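Carbohydrate-binding protein (Flavonifractor plautii, PDB 6N1B) probably removes the acetyl group from the N-acetylgalactosamine of blood group A antigen, and here carries the blood group B trisaccharide in its glycan pocket. Local coordinates at residues 65-70 and 88-93. Residues are numbered along the deposited sequence; the frame is centred on the assembly and turned at random.
Sequences NGYRYW and IVASSD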
loop_
_atom_site.group_PDB
_atom_site.type_symbol
_atom_site.label_atom_id
_atom_site.label_comp_id
_atom_site.label_asym_id
_atom_site.label_seq_id
_atom_site.Cartn_x
_atom_site.Cartn_y
_atom_site.Cartn_z
ATOM N N ASN A 65 0.777 16.221 13.844
ATOM C CA ASN A 65 -0.644 16.633 14.034
ATOM C C ASN A 65 -1.353 15.662 14.994
ATOM O O ASN A 65 -2.520 15.268 14.774
ATOM C CB ASN A 65 -1.350 16.699 12.670
ATOM C CG ASN A 65 -0.730 17.795 11.818
ATOM O OD1 ASN A 65 -0.145 17.503 10.665
ATOM N ND2 ASN A 65 -0.786 18.975 12.295
ATOM N N GLY A 66 -0.662 15.395 16.098
ATOM C CA GLY A 66 -1.246 14.638 17.201
ATOM C C GLY A 66 -1.044 13.157 17.250
ATOM O O GLY A 66 -1.383 12.572 18.251
ATOM N N TYR A 67 -0.521 12.567 16.190
ATOM C CA TYR A 67 -0.450 11.098 16.113
ATOM C C TYR A 67 0.881 10.600 15.514
ATOM O O TYR A 67 1.354 11.232 14.532
ATOM C CB TYR A 67 -1.594 10.532 15.249
ATOM C CG TYR A 67 -2.960 10.841 15.768
ATOM C CD1 TYR A 67 -3.489 10.030 16.762
ATOM C CD2 TYR A 67 -3.697 11.899 15.307
ATOM C CE1 TYR A 67 -4.718 10.374 17.308
ATOM C CE2 TYR A 67 -5.008 12.159 15.763
ATOM C CZ TYR A 67 -5.497 11.390 16.781
ATOM O OH TYR A 67 -6.751 11.670 17.291
ATOM N N ARG A 68 1.403 9.526 16.014
ATOM C CA ARG A 68 2.618 8.945 15.484
ATOM C C ARG A 68 2.332 7.970 14.317
ATOM O O ARG A 68 3.269 7.638 13.558
ATOM C CB ARG A 68 3.410 8.121 16.564
ATOM C CG ARG A 68 4.004 9.034 17.601
ATOM C CD ARG A 68 4.901 8.141 18.533
ATOM N NE ARG A 68 5.169 8.773 19.812
ATOM C CZ ARG A 68 6.075 8.261 20.674
ATOM N NH1 ARG A 68 6.797 7.160 20.344
ATOM N NH2 ARG A 68 6.175 8.835 21.868
ATOM N N TYR A 69 1.074 7.520 14.127
ATOM C CA TYR A 69 0.721 6.606 13.030
ATOM C C TYR A 69 -0.271 7.297 12.155
ATOM O O TYR A 69 -1.326 7.819 12.577
ATOM C CB TYR A 69 0.094 5.351 13.526
ATOM C CG TYR A 69 0.904 4.517 14.469
ATOM C CD1 TYR A 69 1.027 4.809 15.826
ATOM C CD2 TYR A 69 1.523 3.296 14.100
ATOM C CE1 TYR A 69 1.680 3.980 16.721
ATOM C CE2 TYR A 69 2.142 2.449 14.936
ATOM C CZ TYR A 69 2.235 2.802 16.270
ATOM O OH TYR A 69 2.832 1.919 17.153
ATOM N N TRP A 70 0.004 7.252 10.829
ATOM C CA TRP A 70 -0.896 7.793 9.775
ATOM C C TRP A 70 -1.061 6.718 8.726
ATOM O O TRP A 70 -0.022 6.086 8.381
ATOM C CB TRP A 70 -0.336 9.068 9.173
ATOM C CG TRP A 70 -0.471 10.205 10.162
ATOM C CD1 TRP A 70 0.331 10.498 11.248
ATOM C CD2 TRP A 70 -1.581 11.114 10.208
ATOM N NE1 TRP A 70 -0.245 11.515 11.952
ATOM C CE2 TRP A 70 -1.388 11.950 11.345
ATOM C CE3 TRP A 70 -2.692 11.347 9.413
ATOM C CZ2 TRP A 70 -2.315 12.952 11.699
ATOM C CZ3 TRP A 70 -3.575 12.375 9.731
ATOM C CH2 TRP A 70 -3.370 13.147 10.856
ATOM N N ILE A 88 -7.980 8.615 4.687
ATOM C CA ILE A 88 -6.931 8.780 5.712
ATOM C C ILE A 88 -7.496 8.465 7.114
ATOM O O ILE A 88 -8.639 8.905 7.456
ATOM C CB ILE A 88 -6.425 10.226 5.696
ATOM C CG1 ILE A 88 -5.711 10.548 4.387
ATOM C CG2 ILE A 88 -5.588 10.636 6.921
ATOM C CD1 ILE A 88 -4.318 9.932 4.280
ATOM N N VAL A 89 -6.667 7.773 7.898
ATOM C CA VAL A 89 -6.908 7.651 9.335
ATOM C C VAL A 89 -5.556 7.901 10.045
ATOM O O VAL A 89 -4.468 7.852 9.447
ATOM C CB VAL A 89 -7.519 6.289 9.735
ATOM C CG1 VAL A 89 -9.002 6.252 9.412
ATOM C CG2 VAL A 89 -6.764 5.120 9.130
ATOM N N ALA A 90 -5.623 8.085 11.366
ATOM C CA ALA A 90 -4.519 8.244 12.249
ATOM C C ALA A 90 -4.696 7.409 13.519
ATOM O O ALA A 90 -5.854 7.006 13.805
ATOM C CB ALA A 90 -4.218 9.715 12.602
ATOM N N SER A 91 -3.593 7.149 14.240
ATOM C CA SER A 91 -3.657 6.338 15.410
ATOM C C SER A 91 -2.544 6.687 16.330
ATOM O O SER A 91 -1.466 7.109 15.888
ATOM C CB SER A 91 -3.559 4.829 14.954
ATOM O OG SER A 91 -3.610 3.996 16.064
ATOM N N SER A 92 -2.745 6.415 17.621
ATOM C CA SER A 92 -1.691 6.431 18.594
ATOM C C SER A 92 -0.983 5.084 18.858
ATOM O O SER A 92 -0.029 5.031 19.592
ATOM C CB SER A 92 -2.169 7.033 19.910
ATOM O OG SER A 92 -3.128 6.204 20.423
ATOM N N ASP A 93 -1.518 4.022 18.267
ATOM C CA ASP A 93 -1.045 2.691 18.552
ATOM C C ASP A 93 -0.857 1.734 17.343
ATOM O O ASP A 93 -0.313 0.646 17.499
ATOM C CB ASP A 93 -1.894 2.041 19.657
ATOM C CG ASP A 93 -3.368 1.866 19.306
ATOM O OD1 ASP A 93 -3.762 2.024 18.141
ATOM O OD2 ASP A 93 -4.155 1.631 20.252
#
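The carbonyl oxygen of Tyr69 takes the shortest bond between the two strands, with Ser91 N at 2.9 Å. Tyr69 O also lies 3.2 Å from Ala90 CA, a CA-H...O contact. Tyr69 N returns a bond to Ser91 O, so the pair closes an antiparallel hydrogen-bonded ring. On the face that carries the Tyr69 and Ser91 side chains, the Tyr69 ring runs out along the turn after Ser91: CD1 rides beside Ser91 O, while the carbonyl carbon of Asp93 lies over one ring face, offset toward the rim, 3.4 Å from CZ. Arg353 binds the Tyr69 hydroxyl and fixes the far end of the ring. Beyond Ser91 the chain folds into an ST turn, in which Ser91 OG accepts from Asp93 N (3.0 Å, 166° at the hydrogen). This OG stands anti to its own backbone nitrogen (chi1 180°), and it also bonds to Gly94 N and His96 O; a single hydroxyl thus ties the strand end to the following loop.

On the other face of the sheet, Trp70 and Ala90 form a non-hydrogen-bonded pair. The alanine methyl sits almost exactly on the normal of the six-membered ring, 3.6 Å from Ala90 CB to the centroid, a CH-pi contact. Ile88 CG2 meets the same indole in plane, at the CE3-CZ3 edge. Tyr67 CD2 packs obliquely against Ala90 CB at 3.5 Å, roughly perpendicular to the indole's approach. Rotation of the indole is restrained by Trp70 NE1, which donates to Tyr67 O from above the carbonyl plane. Trp64 meets the indole edge-to-face, while Met123 of strand 116-126 packs on it and on Ile88, joining the hairpin to the next sheet. Strand 67-75 is central and 87-91 an edge strand of a three-stranded antiparallel meander, consistent with a beta-propeller blade.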